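Local coordinates for protein (CD58) (Homo sapiens, PDB 1CCZ), which binds the lymphocyte adhesion receptor CD2, acting as a cell-surface adhesion glycoprotein built of two immunoglobulin-like domains, at residues Thr118-Lys123 against Arg135-Ser140; Met95-Met100 against Cys112-Gly117; Trp28-Asp33 against Asp73-Glu78. One frame throughout, in Å; residues are numbered along the deposited sequence.

Interaction 1 (Thr118-Lys123 against Arg135-Ser140)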
loop_
_atom_site.group_PDB
_atom_site.type_symbol
_atom_site.label_atom_id
_atom_site.label_comp_id
_atom_site.label_asym_id
_atom_site.label_seq_id
_atom_site.Cartn_x
_atom_site.Cartn_y
_atom_site.Cartn_z
ATOM N N THR A 118 0.889 -4.478 6.272
ATOM C CA THR A 118 -0.561 -4.355 6.234
ATOM C C THR A 118 -1.079 -5.217 5.063
ATOM O O THR A 118 -0.497 -5.192 3.980
ATOM C CB THR A 118 -0.999 -2.879 5.984
ATOM O OG1 THR A 118 -0.341 -2.004 6.899
ATOM C CG2 THR A 118 -2.472 -2.733 6.196
ATOM N N ASP A 119 -2.164 -5.960 5.275
ATOM C CA ASP A 119 -2.756 -6.806 4.220
ATOM C C ASP A 119 -1.687 -7.586 3.476
ATOM O O ASP A 119 -1.534 -7.506 2.254
ATOM C CB ASP A 119 -3.551 -5.970 3.208
ATOM C CG ASP A 119 -4.775 -6.708 2.678
ATOM O OD1 ASP A 119 -5.207 -7.710 3.299
ATOM O OD2 ASP A 119 -5.304 -6.278 1.636
ATOM N N VAL A 120 -0.954 -8.357 4.250
ATOM C CA VAL A 120 0.132 -9.145 3.743
ATOM C C VAL A 120 -0.325 -10.508 3.229
ATOM O O VAL A 120 -1.276 -11.106 3.727
ATOM C CB VAL A 120 1.175 -9.345 4.876
ATOM C CG1 VAL A 120 2.315 -10.250 4.424
ATOM C CG2 VAL A 120 1.702 -7.999 5.312
ATOM N N GLU A 121 0.382 -10.980 2.217
ATOM C CA GLU A 121 0.161 -12.289 1.650
ATOM C C GLU A 121 1.548 -12.953 1.699
ATOM O O GLU A 121 2.551 -12.325 1.357
ATOM C CB GLU A 121 -0.286 -12.155 0.203
ATOM C CG GLU A 121 -0.715 -13.439 -0.429
ATOM C CD GLU A 121 -1.435 -13.213 -1.752
ATOM O OE1 GLU A 121 -2.612 -12.747 -1.732
ATOM O OE2 GLU A 121 -0.815 -13.498 -2.805
ATOM N N LEU A 122 1.608 -14.199 2.146
ATOM C CA LEU A 122 2.861 -14.944 2.174
ATOM C C LEU A 122 2.774 -15.909 0.986
ATOM O O LEU A 122 1.720 -16.524 0.750
ATOM C CB LEU A 122 2.988 -15.736 3.476
ATOM C CG LEU A 122 3.298 -14.904 4.728
ATOM C CD1 LEU A 122 3.364 -15.828 5.939
ATOM C CD2 LEU A 122 4.619 -14.139 4.543
ATOM N N LYS A 123 3.859 -16.026 0.227
ATOM C CA LYS A 123 3.893 -16.920 -0.924
ATOM C C LYS A 123 5.070 -17.872 -0.751
ATOM O O LYS A 123 6.179 -17.433 -0.443
ATOM C CB LYS A 123 4.060 -16.102 -2.189
ATOM C CG LYS A 123 2.947 -15.112 -2.380
ATOM C CD LYS A 123 3.241 -14.251 -3.568
ATOM C CE LYS A 123 2.181 -14.425 -4.630
ATOM N NZ LYS A 123 1.196 -13.282 -4.654
ATOM N N ARG A 135 -3.279 -15.189 2.636
ATOM C CA ARG A 135 -3.419 -13.803 3.075
ATOM C C ARG A 135 -3.384 -13.855 4.613
ATOM O O ARG A 135 -4.394 -13.678 5.278
ATOM C CB ARG A 135 -4.749 -13.246 2.554
ATOM C CG ARG A 135 -4.994 -11.778 2.828
ATOM C CD ARG A 135 -5.285 -11.000 1.542
ATOM N NE ARG A 135 -4.136 -10.185 1.149
ATOM C CZ ARG A 135 -3.851 -9.813 -0.099
ATOM N NH1 ARG A 135 -4.629 -10.175 -1.109
ATOM N NH2 ARG A 135 -2.769 -9.083 -0.338
ATOM N N GLN A 136 -2.210 -14.137 5.164
ATOM C CA GLN A 136 -2.020 -14.250 6.609
ATOM C C GLN A 136 -0.557 -13.943 6.901
ATOM O O GLN A 136 0.253 -13.899 5.977
ATOM C CB GLN A 136 -2.270 -15.671 7.064
ATOM C CG GLN A 136 -3.687 -16.071 7.186
ATOM C CD GLN A 136 -3.836 -17.213 8.173
ATOM O OE1 GLN A 136 -4.948 -17.695 8.421
ATOM N NE2 GLN A 136 -2.705 -17.666 8.747
ATOM N N LYS A 137 -0.212 -13.767 8.177
ATOM C CA LYS A 137 1.176 -13.479 8.519
ATOM C C LYS A 137 1.943 -14.720 8.984
ATOM O O LYS A 137 3.098 -14.650 9.414
ATOM C CB LYS A 137 1.247 -12.340 9.533
ATOM C CG LYS A 137 1.121 -11.003 8.827
ATOM C CD LYS A 137 1.447 -9.897 9.775
ATOM C CE LYS A 137 1.308 -8.577 9.104
ATOM N NZ LYS A 137 1.617 -7.554 10.113
ATOM N N THR A 138 1.278 -15.864 8.902
ATOM C CA THR A 138 1.924 -17.128 9.189
ATOM C C THR A 138 1.288 -18.127 8.217
ATOM O O THR A 138 0.101 -18.019 7.881
ATOM C CB THR A 138 1.784 -17.551 10.655
ATOM O OG1 THR A 138 2.606 -18.700 10.872
ATOM C CG2 THR A 138 0.348 -17.884 11.013
ATOM N N MET A 139 2.095 -19.059 7.722
ATOM C CA MET A 139 1.642 -20.054 6.749
ATOM C C MET A 139 2.482 -21.291 6.921
ATOM O O MET A 139 3.691 -21.195 6.976
ATOM C CB MET A 139 1.852 -19.520 5.338
ATOM C CG MET A 139 1.529 -20.516 4.221
ATOM S SD MET A 139 1.566 -19.705 2.580
ATOM C CE MET A 139 3.299 -19.421 2.423
ATOM N N SER A 140 1.851 -22.453 7.007
ATOM C CA SER A 140 2.600 -23.691 7.170
ATOM C C SER A 140 2.412 -24.590 5.968
ATOM O O SER A 140 1.445 -24.442 5.221
ATOM C CB SER A 140 2.156 -24.396 8.434
ATOM O OG SER A 140 2.548 -23.627 9.559
#
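R135 lies between D119 and E121, a worked example of a guanidinium held by opposite charges from both faces. E121 OE1 stands over one face, displaced toward the rim and 3.3 Å from R135 NH1. D119 OD2 lies over the opposite face, while D119 OD1 comes within 3.4 Å of R135 NE. Both are salt bridges, but the oxygens sit well out of the guanidinium plane, so the attraction is electrostatic and no N-H points at either acid. The carboxylate of D119 is turned 28° from the guanidinium plane and that of E121 55°. D119 has two conformers, which makes its bridge the less certain. A directed bond goes instead to the backbone: R135 NH2 donates to D119 O at 3.3 Å, arriving from above the carbonyl plane. Bends at chi2 and chi3 carry CD and NE back over 119-121. Beyond, E121 OE2 accepts from K123 NZ at 2.7 Å, completing a network of four alternating charges.

On the inner side the contact is apolar. L122 points at the other segment, its CG 3.4 Å from Q136 O and its CD1 3.5 Å from K137 C. M139, bent at chi3, brings CE to 3.8 Å from L122 CB. V120 meets the aliphatic end of K137 at about a right angle, while K137 NZ bonds to L115 O. Strands 121-126 and 138-142 belong to the two sheets of an immunoglobulin C2-set sandwich, and L122, packed on C112 and C152, reaches the core disulfide between them.

Chemically, the two acids hold R135 by charge and fix no N-H direction, the bond to D119 O being the one directed link R135 makes across the contact, whereas close packing rules the inner side, burying Q136 O with no hydrogen-bonding partner.

Interaction 2 (Met95-Met100 against Cys112-Gly117)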
loop_
_atom_site.group_PDB
_atom_site.type_symbol
_atom_site.label_atom_id
_atom_site.label_comp_id
_atom_site.label_asym_id
_atom_site.label_seq_id
_atom_site.Cartn_x
_atom_site.Cartn_y
_atom_site.Cartn_z
ATOM N N MET A 95 4.939 -1.264 5.346
ATOM C CA MET A 95 5.731 -2.197 4.554
ATOM C C MET A 95 5.980 -3.494 5.310
ATOM O O MET A 95 6.016 -3.499 6.546
ATOM C CB MET A 95 7.062 -1.557 4.194
ATOM C CG MET A 95 6.951 -0.590 3.033
ATOM S SD MET A 95 8.508 0.231 2.731
ATOM C CE MET A 95 8.978 0.651 4.460
ATOM N N VAL A 96 6.146 -4.600 4.573
ATOM C CA VAL A 96 6.395 -5.910 5.192
ATOM C C VAL A 96 7.831 -5.973 5.692
ATOM O O VAL A 96 8.705 -5.249 5.185
ATOM C CB VAL A 96 6.197 -7.093 4.177
ATOM C CG1 VAL A 96 4.787 -7.122 3.658
ATOM C CG2 VAL A 96 7.173 -6.969 3.011
ATOM N N SER A 97 8.081 -6.799 6.711
ATOM C CA SER A 97 9.447 -6.983 7.174
ATOM C C SER A 97 9.938 -8.246 6.432
ATOM O O SER A 97 9.222 -8.789 5.574
ATOM C CB SER A 97 9.513 -7.175 8.691
ATOM O OG SER A 97 8.566 -8.106 9.155
ATOM N N LYS A 98 11.141 -8.706 6.736
ATOM C CA LYS A 98 11.656 -9.885 6.069
ATOM C C LYS A 98 11.052 -11.142 6.706
ATOM O O LYS A 98 11.047 -11.279 7.934
ATOM C CB LYS A 98 13.180 -9.904 6.164
ATOM C CG LYS A 98 13.837 -11.076 5.448
ATOM C CD LYS A 98 15.147 -11.456 6.129
ATOM C CE LYS A 98 16.078 -12.200 5.175
ATOM N NZ LYS A 98 15.821 -11.901 3.721
ATOM N N PRO A 99 10.521 -12.074 5.880
ATOM C CA PRO A 99 9.931 -13.290 6.444
ATOM C C PRO A 99 10.943 -14.188 7.161
ATOM O O PRO A 99 12.151 -14.151 6.870
ATOM C CB PRO A 99 9.314 -14.012 5.237
ATOM C CG PRO A 99 9.433 -13.091 4.092
ATOM C CD PRO A 99 10.437 -12.041 4.404
ATOM N N MET A 100 10.436 -14.974 8.103
ATOM C CA MET A 100 11.236 -15.935 8.855
ATOM C C MET A 100 10.717 -17.325 8.472
ATOM O O MET A 100 9.504 -17.554 8.407
ATOM C CB MET A 100 11.056 -15.765 10.364
ATOM C CG MET A 100 12.049 -14.829 11.014
ATOM S SD MET A 100 11.982 -14.892 12.834
ATOM C CE MET A 100 11.370 -16.665 13.124
ATOM N N CYS A 112 6.312 -20.365 7.574
ATOM C CA CYS A 112 6.859 -19.082 7.178
ATOM C C CYS A 112 6.011 -18.029 7.897
ATOM O O CYS A 112 4.806 -18.207 8.049
ATOM C CB CYS A 112 6.757 -18.877 5.668
ATOM S SG CYS A 112 7.309 -17.198 5.237
ATOM N N GLU A 113 6.628 -16.951 8.362
ATOM C CA GLU A 113 5.875 -15.902 9.030
ATOM C C GLU A 113 6.537 -14.564 8.783
ATOM O O GLU A 113 7.688 -14.499 8.354
ATOM C CB GLU A 113 5.794 -16.188 10.516
ATOM C CG GLU A 113 7.118 -16.078 11.227
ATOM C CD GLU A 113 6.940 -15.866 12.717
ATOM O OE1 GLU A 113 6.225 -16.665 13.348
ATOM O OE2 GLU A 113 7.512 -14.893 13.257
ATOM N N VAL A 114 5.809 -13.482 9.028
ATOM C CA VAL A 114 6.366 -12.158 8.813
ATOM C C VAL A 114 5.703 -11.306 9.873
ATOM O O VAL A 114 4.513 -11.464 10.136
ATOM C CB VAL A 114 6.095 -11.642 7.350
ATOM C CG1 VAL A 114 4.605 -11.429 7.105
ATOM C CG2 VAL A 114 6.886 -10.359 7.090
ATOM N N LEU A 115 6.487 -10.437 10.509
ATOM C CA LEU A 115 5.982 -9.590 11.593
ATOM C C LEU A 115 5.225 -8.341 11.163
ATOM O O LEU A 115 4.096 -8.117 11.579
ATOM C CB LEU A 115 7.133 -9.162 12.515
ATOM C CG LEU A 115 6.756 -8.397 13.788
ATOM C CD1 LEU A 115 5.815 -9.239 14.631
ATOM C CD2 LEU A 115 8.026 -8.054 14.565
ATOM N N GLU A 116 5.859 -7.527 10.338
ATOM C CA GLU A 116 5.267 -6.278 9.909
ATOM C C GLU A 116 4.614 -6.340 8.535
ATOM O O GLU A 116 4.925 -7.208 7.715
ATOM C CB GLU A 116 6.341 -5.180 9.905
ATOM C CG GLU A 116 7.045 -4.970 11.220
ATOM C CD GLU A 116 8.085 -3.894 11.129
ATOM O OE1 GLU A 116 7.712 -2.746 10.812
ATOM O OE2 GLU A 116 9.273 -4.183 11.372
ATOM N N GLY A 117 3.712 -5.389 8.292
ATOM C CA GLY A 117 3.024 -5.304 7.022
ATOM C C GLY A 117 1.517 -5.259 7.152
ATOM O O GLY A 117 0.939 -5.910 8.032
HETATM O O HOH W 1 7.791 -1.821 7.960
#
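P99 CB touches C112 SG at 3.8 Å, in a contact without aromatic rings where the proline ring is the one cyclic group; A154 and E161 also touch this ring, and the sulfur forms the disulfide with C152. Next to it M100 and E113 make an antiparallel hydrogen-bonded pair, with 2.8 Å from M100 N to E113 O and 2.9 Å from E113 N to M100 O. The pair lies where strands 100-104 and 109-113 come together, the first two strands of an immunoglobulin C2-set sandwich.

Farther along, S97 and E116 illustrate how loop residues can carry on an antiparallel run past the end of regular structure, here with side-chain bonding. S97 OG sits between its own backbone N and carbonyl carbon (chi1 47°), and from there it accepts the amide of E116 in a nearly straight bond, 3.0 Å from E116 N to S97 OG with an angle of 173° at the hydrogen. S97 N gives only a weak bond to E116 O in return. Methyl CG2 of V114, anti to its backbone N, presses on the same serine, 3.2 Å from S97 O, while V96 and V114 turn toward V120 and A154.

G117 has no beta carbon where one would run into V96 CG1, and its backbone angles (phi 127°) would also jam one against the preceding carbonyl oxygen. There the backbones close up, V96 CA lying 3.9 Å from G117 CA. Beside them one water donates to both segments, at 2.8 Å to M95 O and 3.0 Å to E116 OE1.

Interaction 3 (Trp28-Asp33 against Asp73-Glu78)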
loop_
_atom_site.group_PDB
_atom_site.type_symbol
_atom_site.label_atom_id
_atom_site.label_comp_id
_atom_site.label_asym_id
_atom_site.label_seq_id
_atom_site.Cartn_x
_atom_site.Cartn_y
_atom_site.Cartn_z
ATOM N N TRP A 28 -10.458 20.002 -2.354
ATOM C CA TRP A 28 -10.234 18.592 -2.080
ATOM C C TRP A 28 -10.870 18.267 -0.754
ATOM O O TRP A 28 -10.707 19.013 0.238
ATOM C CB TRP A 28 -8.748 18.278 -2.002
ATOM C CG TRP A 28 -8.145 18.071 -3.334
ATOM C CD1 TRP A 28 -7.500 19.004 -4.094
ATOM C CD2 TRP A 28 -8.091 16.838 -4.072
ATOM N NE1 TRP A 28 -7.044 18.430 -5.255
ATOM C CE2 TRP A 28 -7.391 17.103 -5.270
ATOM C CE3 TRP A 28 -8.564 15.539 -3.835
ATOM C CZ2 TRP A 28 -7.150 16.116 -6.234
ATOM C CZ3 TRP A 28 -8.325 14.557 -4.796
ATOM C CH2 TRP A 28 -7.623 14.853 -5.980
ATOM N N LYS A 29 -11.612 17.159 -0.741
ATOM C CA LYS A 29 -12.280 16.707 0.465
ATOM C C LYS A 29 -11.891 15.268 0.764
ATOM O O LYS A 29 -11.612 14.493 -0.152
ATOM C CB LYS A 29 -13.796 16.792 0.304
ATOM C CG LYS A 29 -14.363 18.198 0.380
ATOM C CD LYS A 29 -15.822 18.201 -0.045
ATOM C CE LYS A 29 -16.498 19.542 0.247
ATOM N NZ LYS A 29 -17.912 19.569 -0.241
ATOM N N LYS A 30 -11.859 14.947 2.054
ATOM C CA LYS A 30 -11.559 13.605 2.554
ATOM C C LYS A 30 -12.904 13.241 3.157
ATOM O O LYS A 30 -13.248 13.689 4.255
ATOM C CB LYS A 30 -10.494 13.665 3.641
ATOM C CG LYS A 30 -10.201 12.339 4.334
ATOM C CD LYS A 30 -9.219 12.570 5.474
ATOM C CE LYS A 30 -8.549 11.292 5.926
ATOM N NZ LYS A 30 -9.435 10.566 6.865
ATOM N N GLN A 31 -13.666 12.442 2.421
ATOM C CA GLN A 31 -14.999 12.086 2.857
ATOM C C GLN A 31 -15.776 13.376 2.599
ATOM O O GLN A 31 -15.862 13.841 1.462
ATOM C CB GLN A 31 -15.025 11.745 4.356
ATOM C CG GLN A 31 -14.759 10.277 4.688
ATOM C CD GLN A 31 -15.643 9.311 3.903
ATOM O OE1 GLN A 31 -15.871 9.488 2.697
ATOM N NE2 GLN A 31 -16.143 8.278 4.584
ATOM N N LYS A 32 -16.300 13.990 3.649
ATOM C CA LYS A 32 -17.049 15.210 3.440
ATOM C C LYS A 32 -16.355 16.425 4.023
ATOM O O LYS A 32 -16.890 17.524 3.966
ATOM C CB LYS A 32 -18.450 15.070 4.043
ATOM C CG LYS A 32 -19.407 14.256 3.188
ATOM C CD LYS A 32 -19.679 14.942 1.859
ATOM C CE LYS A 32 -20.147 13.938 0.801
ATOM N NZ LYS A 32 -21.583 13.529 0.957
ATOM N N ASP A 33 -15.165 16.241 4.576
ATOM C CA ASP A 33 -14.462 17.366 5.166
ATOM C C ASP A 33 -13.383 17.900 4.245
ATOM O O ASP A 33 -12.797 17.150 3.466
ATOM C CB ASP A 33 -13.887 16.958 6.511
ATOM C CG ASP A 33 -14.918 16.276 7.378
ATOM O OD1 ASP A 33 -15.903 16.942 7.776
ATOM O OD2 ASP A 33 -14.760 15.066 7.647
ATOM N N ASP A 73 -8.696 6.739 3.209
ATOM C CA ASP A 73 -10.056 7.212 3.050
ATOM C C ASP A 73 -10.328 7.511 1.596
ATOM O O ASP A 73 -9.465 7.335 0.731
ATOM C CB ASP A 73 -10.210 8.510 3.844
ATOM C CG ASP A 73 -11.509 8.597 4.573
ATOM O OD1 ASP A 73 -12.502 8.008 4.092
ATOM O OD2 ASP A 73 -11.537 9.258 5.632
ATOM N N GLU A 74 -11.547 7.961 1.332
ATOM C CA GLU A 74 -11.904 8.364 -0.003
ATOM C C GLU A 74 -11.730 9.879 -0.045
ATOM O O GLU A 74 -12.105 10.576 0.899
ATOM C CB GLU A 74 -13.343 8.030 -0.310
ATOM C CG GLU A 74 -13.584 8.019 -1.794
ATOM C CD GLU A 74 -14.930 8.561 -2.165
ATOM O OE1 GLU A 74 -15.699 8.948 -1.260
ATOM O OE2 GLU A 74 -15.216 8.597 -3.378
ATOM N N TYR A 75 -11.143 10.372 -1.130
ATOM C CA TYR A 75 -10.910 11.796 -1.320
ATOM C C TYR A 75 -11.580 12.168 -2.626
ATOM O O TYR A 75 -11.579 11.387 -3.590
ATOM C CB TYR A 75 -9.417 12.110 -1.414
ATOM C CG TYR A 75 -8.654 11.927 -0.123
ATOM C CD1 TYR A 75 -8.411 10.643 0.397
ATOM C CD2 TYR A 75 -8.162 13.030 0.580
ATOM C CE1 TYR A 75 -7.690 10.463 1.587
ATOM C CE2 TYR A 75 -7.442 12.864 1.768
ATOM C CZ TYR A 75 -7.210 11.574 2.260
ATOM O OH TYR A 75 -6.480 11.407 3.410
ATOM N N GLU A 76 -12.153 13.369 -2.652
ATOM C CA GLU A 76 -12.842 13.853 -3.839
ATOM C C GLU A 76 -12.367 15.266 -4.202
ATOM O O GLU A 76 -12.169 16.116 -3.333
ATOM C CB GLU A 76 -14.358 13.842 -3.587
ATOM C CG GLU A 76 -14.857 12.617 -2.822
ATOM C CD GLU A 76 -14.813 12.790 -1.299
ATOM O OE1 GLU A 76 -14.915 13.943 -0.827
ATOM O OE2 GLU A 76 -14.681 11.776 -0.565
ATOM N N MET A 77 -12.172 15.494 -5.491
ATOM C CA MET A 77 -11.741 16.787 -5.991
ATOM C C MET A 77 -12.878 17.457 -6.727
ATOM O O MET A 77 -13.564 16.810 -7.512
ATOM C CB MET A 77 -10.591 16.613 -6.977
ATOM C CG MET A 77 -9.928 17.916 -7.385
ATOM S SD MET A 77 -9.911 18.173 -9.175
ATOM C CE MET A 77 -11.603 18.720 -9.391
ATOM N N GLU A 78 -13.101 18.738 -6.478
ATOM C CA GLU A 78 -14.131 19.430 -7.233
ATOM C C GLU A 78 -13.603 20.760 -7.688
ATOM O O GLU A 78 -12.798 21.393 -6.988
ATOM C CB GLU A 78 -15.405 19.629 -6.430
ATOM C CG GLU A 78 -15.223 20.077 -5.036
ATOM C CD GLU A 78 -16.558 20.346 -4.389
ATOM O OE1 GLU A 78 -17.241 21.280 -4.849
ATOM O OE2 GLU A 78 -16.939 19.631 -3.434
#
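K30 NZ is gripped by D73 OD2 at 2.8 Å, on the anti lone pair of that oxygen, and by the carbonyl of S70. The lysine reaches this salt bridge by running side by side with Y75: with CG anti to the backbone N (chi1 174°), K30 CG lies 4.0 Å from the centroid of the Y75 ring, over its face. Y75 OH bonds to D71 O. On the same face of the sheet M77 lies over W28, its CB 3.4 Å from the centroid of the six-membered ring and 8° off the normal, a close CH-pi contact. W28 NE1 bonds to G60 O.

Between these pairs K29 and E76 exchange backbone bonds, both 2.8 Å (K29 N to E76 O, E76 N to K29 O). Q31 N, in the type II' turn K30-D33 that leads into strand 33-39, donates to E74 O and weakly to E76 OE2. These are strands C and F of a V-type immunoglobulin domain; CD2-family domains bind through the GFCC' face, so the side with K29, E76 and a weak K29-E78 salt bridge probably faces CD2.

Strand 73-78 runs antiparallel between 26-30 and 86-93, while W28 and Y75 pack inward on L62 and I64 of strand 62-64.

In the fold
From the N terminus, the chain first closes interaction 3, where 28-33 pairs with 73-78 across 39 intervening residues inside the first immunoglobulin-like domain. Strand 86-93 then leads to the second domain, where interactions 2 and 1 follow in turn, each bridging 11 residues. The three are in series: none nests in or crosses another. Interaction 2 brings the chain entering this domain against the end of strand 109-113, and interaction 1 ties strand 121-126 to strand 138-142 of the facing sheet. These two touch, through a probable hydrogen bond between M139 O and C112 N, whereas interaction 3 lies across the chain's centre, about 31 and 33 Å from interactions 1 and 2 between centres.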